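Long-range contact in 2,4-dihydroxyhept-2-ene-1,7-dioic acid aldolase (Kordia algicida OT-1, PDB 6BDD), which binds heme b and, as a member of the H-NOX family, probably senses nitric oxide or oxygen at the heme iron: residues I93-S98 / N148-H153. Sequence-based numbering, arbitrary orientation.
Sequences IEMLAS and NKTFEH. With HEM (protoporphyrin IX containing Fe), chain B.
Thr150 OG1 is hydrogen-bonded to Leu146 O, one turn back in its own helix, and meets apolar groups as well: Leu96 CD2 from the segment 93-98 and, at 3.9 Å, the heme methyl carbon CMC. With OG1 beside the backbone N (chi1 -68°), methyl CG2 takes the position opposite that N and faces helix 92-96. There CG2 touches the sulfur SD of Met95 at 4.0 Å, the methionine side chain being extended throughout, and the same methyl also meets Leu96 CD2, the leucine and threonine side chains passing antiparallel to one another. Leu96 divides its two methyls: CD2 reaches the heme vinyl carbon CBC at 3.6 Å, whereas CD1 comes obliquely upon the Phe151 ring, 3.5 Å from CE2. In this H-NOX fold, helices 92-96 and 140-153 thus meet through side chains alone beside one vinyl and one methyl substituent of the porphyrin, with no hydrogen bond between the two segments. Cut back to an alanine, Leu96 would lose both methyls, and the Phe151 ring and the heme vinyl group would probably be left with a gap beside them and freer to turn. Ile93 approaches the same ring at its edge, near the ring plane, with CD1 3.7 Å from Phe151 CZ. Ile176 of strand 171-178 touches Ile93, Leu96 and Phe151, joining this apolar cluster to the antiparallel sheet, and Phe75 of helix 63-81 packs on Thr150. Ser98 occupies the N-cap position of helix 99-110, which carries the axial heme ligand His104, but its hydroxyl turns back to the preceding helix: OG donates to Glu94 O at 2.7 Å, tilted 26° from the carbonyl plane.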
loop_
_atom_site.group_PDB
_atom_site.type_symbol
_atom_site.label_atom_id
_atom_site.label_comp_id
_atom_site.label_asym_id
_atom_site.label_seq_id
_atom_site.Cartn_x
_atom_site.Cartn_y
_atom_site.Cartn_z
ATOM N N ILE A 93 15.632 -5.432 -0.352
ATOM C CA ILE A 93 16.107 -4.181 0.233
ATOM C C ILE A 93 16.439 -3.175 -0.862
ATOM O O ILE A 93 16.129 -1.983 -0.745
ATOM C CB ILE A 93 17.317 -4.446 1.149
ATOM C CG1 ILE A 93 16.876 -5.175 2.421
ATOM C CG2 ILE A 93 18.030 -3.146 1.496
ATOM C CD1 ILE A 93 16.055 -4.320 3.362
ATOM N N GLU A 94 17.064 -3.639 -1.948
ATOM C CA GLU A 94 17.389 -2.746 -3.054
ATOM C C GLU A 94 16.128 -2.193 -3.707
ATOM O O GLU A 94 16.068 -1.009 -4.058
ATOM C CB GLU A 94 18.249 -3.480 -4.084
ATOM C CG GLU A 94 18.646 -2.637 -5.284
ATOM C CD GLU A 94 19.638 -1.548 -4.927
ATOM O OE1 GLU A 94 20.418 -1.742 -3.971
ATOM O OE2 GLU A 94 19.639 -0.498 -5.603
ATOM N N MET A 95 15.106 -3.036 -3.873
ATOM C CA MET A 95 13.861 -2.576 -4.480
ATOM C C MET A 95 13.172 -1.534 -3.607
ATOM O O MET A 95 12.705 -0.505 -4.108
ATOM C CB MET A 95 12.933 -3.766 -4.735
ATOM C CG MET A 95 11.550 -3.376 -5.227
ATOM S SD MET A 95 10.546 -4.796 -5.700
ATOM C CE MET A 95 8.968 -4.005 -6.004
ATOM N N LEU A 96 13.105 -1.780 -2.295
ATOM C CA LEU A 96 12.471 -0.824 -1.394
ATOM C C LEU A 96 13.239 0.491 -1.338
ATOM O O LEU A 96 12.630 1.558 -1.203
ATOM C CB LEU A 96 12.340 -1.424 0.005
ATOM C CG LEU A 96 11.373 -2.599 0.148
ATOM C CD1 LEU A 96 11.298 -3.052 1.597
ATOM C CD2 LEU A 96 9.991 -2.229 -0.373
ATOM N N ALA A 97 14.566 0.438 -1.439
ATOM C CA ALA A 97 15.361 1.661 -1.483
ATOM C C ALA A 97 15.252 2.388 -2.816
ATOM O O ALA A 97 15.829 3.472 -2.957
ATOM C CB ALA A 97 16.827 1.344 -1.184
ATOM N N SER A 98 14.533 1.827 -3.787
ATOM C CA SER A 98 14.388 2.423 -5.108
ATOM C C SER A 98 12.954 2.842 -5.409
ATOM O O SER A 98 12.634 3.131 -6.567
ATOM C CB SER A 98 14.884 1.451 -6.181
ATOM O OG SER A 98 16.177 0.963 -5.871
ATOM N N ASN A 148 5.872 -6.190 3.019
ATOM C CA ASN A 148 5.809 -7.600 3.393
ATOM C C ASN A 148 5.840 -8.496 2.162
ATOM O O ASN A 148 6.608 -9.463 2.098
ATOM C CB ASN A 148 4.550 -7.867 4.218
ATOM C CG ASN A 148 4.608 -7.238 5.594
ATOM O OD1 ASN A 148 5.668 -6.818 6.053
ATOM N ND2 ASN A 148 3.461 -7.172 6.260
ATOM N N LYS A 149 5.009 -8.183 1.166
ATOM C CA LYS A 149 4.954 -9.001 -0.038
ATOM C C LYS A 149 6.156 -8.781 -0.944
ATOM O O LYS A 149 6.447 -9.640 -1.784
ATOM C CB LYS A 149 3.657 -8.725 -0.799
ATOM C CG LYS A 149 2.421 -9.293 -0.124
ATOM C CD LYS A 149 2.523 -10.803 0.025
ATOM C CE LYS A 149 1.427 -11.346 0.926
ATOM N NZ LYS A 149 1.515 -12.825 1.081
ATOM N N THR A 150 6.857 -7.654 -0.801
ATOM C CA THR A 150 8.113 -7.471 -1.522
ATOM C C THR A 150 9.154 -8.481 -1.052
ATOM O O THR A 150 9.825 -9.127 -1.865
ATOM C CB THR A 150 8.627 -6.042 -1.341
ATOM O OG1 THR A 150 7.746 -5.125 -2.003
ATOM C CG2 THR A 150 10.028 -5.897 -1.920
ATOM N N PHE A 151 9.292 -8.635 0.267
ATOM C CA PHE A 151 10.217 -9.628 0.802
ATOM C C PHE A 151 9.773 -11.042 0.451
ATOM O O PHE A 151 10.604 -11.896 0.122
ATOM C CB PHE A 151 10.344 -9.465 2.316
ATOM C CG PHE A 151 11.267 -8.358 2.729
ATOM C CD1 PHE A 151 12.630 -8.574 2.822
ATOM C CD2 PHE A 151 10.770 -7.099 3.019
ATOM C CE1 PHE A 151 13.483 -7.554 3.198
ATOM C CE2 PHE A 151 11.618 -6.076 3.397
ATOM C CZ PHE A 151 12.976 -6.305 3.486
ATOM N N GLU A 152 8.465 -11.306 0.513
ATOM C CA GLU A 152 7.963 -12.630 0.159
ATOM C C GLU A 152 8.144 -12.919 -1.325
ATOM O O GLU A 152 8.331 -14.079 -1.711
ATOM C CB GLU A 152 6.491 -12.756 0.554
ATOM C CG GLU A 152 5.926 -14.160 0.400
ATOM C CD GLU A 152 4.526 -14.290 0.967
ATOM O OE1 GLU A 152 4.079 -13.358 1.666
ATOM O OE2 GLU A 152 3.874 -15.323 0.712
ATOM N N HIS A 153 8.099 -11.883 -2.168
ATOM C CA HIS A 153 8.332 -12.078 -3.594
ATOM C C HIS A 153 9.740 -12.591 -3.866
ATOM O O HIS A 153 9.968 -13.284 -4.864
ATOM C CB HIS A 153 8.084 -10.771 -4.348
ATOM C CG HIS A 153 8.444 -10.829 -5.800
ATOM N ND1 HIS A 153 7.679 -11.500 -6.730
ATOM C CD2 HIS A 153 9.486 -10.300 -6.481
ATOM C CE1 HIS A 153 8.236 -11.380 -7.922
ATOM N NE2 HIS A 153 9.333 -10.657 -7.799
HETATM C CHA HEM B . 0.404 4.234 -4.014
HETATM C CHB HEM B . 2.108 1.899 -7.893
HETATM C CHC HEM B . 5.502 -0.205 -5.186
HETATM C CHD HEM B . 4.157 2.570 -1.492
HETATM C C1A HEM B . 0.529 3.710 -5.277
HETATM C C2A HEM B . -0.440 3.851 -6.344
HETATM C C3A HEM B . 0.029 3.209 -7.410
HETATM C C4A HEM B . 1.312 2.639 -7.055
HETATM C CMA HEM B . -0.670 3.094 -8.781
HETATM C CAA HEM B . -1.779 4.613 -6.264
HETATM C CBA HEM B . -1.550 6.078 -6.618
HETATM C CGA HEM B . -2.873 6.794 -6.688
HETATM O O1A HEM B . -2.885 7.999 -7.047
HETATM O O2A HEM B . -3.916 6.158 -6.389
HETATM C C1B HEM B . 3.135 1.092 -7.476
HETATM C C2B HEM B . 3.804 0.102 -8.298
HETATM C C3B HEM B . 4.743 -0.487 -7.543
HETATM C C4B HEM B . 4.687 0.131 -6.235
HETATM C CMB HEM B . 3.433 -0.178 -9.774
HETATM C CAB HEM B . 5.763 -1.604 -7.892
HETATM C CBB HEM B . 5.975 -2.089 -9.121
HETATM C C1C HEM B . 5.380 0.324 -3.931
HETATM C C2C HEM B . 6.065 -0.158 -2.750
HETATM C C3C HEM B . 5.681 0.617 -1.724
HETATM C C4C HEM B . 4.761 1.601 -2.243
HETATM C CMC HEM B . 7.036 -1.362 -2.757
HETATM C CAC HEM B . 6.080 0.587 -0.230
HETATM C CBC HEM B . 7.026 -0.206 0.266
HETATM C C1D HEM B . 2.960 3.140 -1.822
HETATM C C2D HEM B . 2.013 3.683 -0.877
HETATM C C3D HEM B . 0.974 4.149 -1.563
HETATM C C4D HEM B . 1.233 3.906 -2.972
HETATM C CMD HEM B . 2.187 3.719 0.657
HETATM C CAD HEM B . -0.274 4.815 -0.938
HETATM C CBD HEM B . -0.321 6.301 -1.283
HETATM C CGD HEM B . 0.178 7.120 -0.119
HETATM O O1D HEM B . 0.662 6.525 0.877
HETATM O O2D HEM B . 0.097 8.373 -0.189
HETATM N NA HEM B . 1.600 2.958 -5.739
HETATM N NB HEM B . 3.695 1.096 -6.211
HETATM N NC HEM B . 4.584 1.406 -3.597
HETATM N ND HEM B . 2.463 3.280 -3.107
HETATM FE FE HEM B . 3.200 2.329 -4.712
#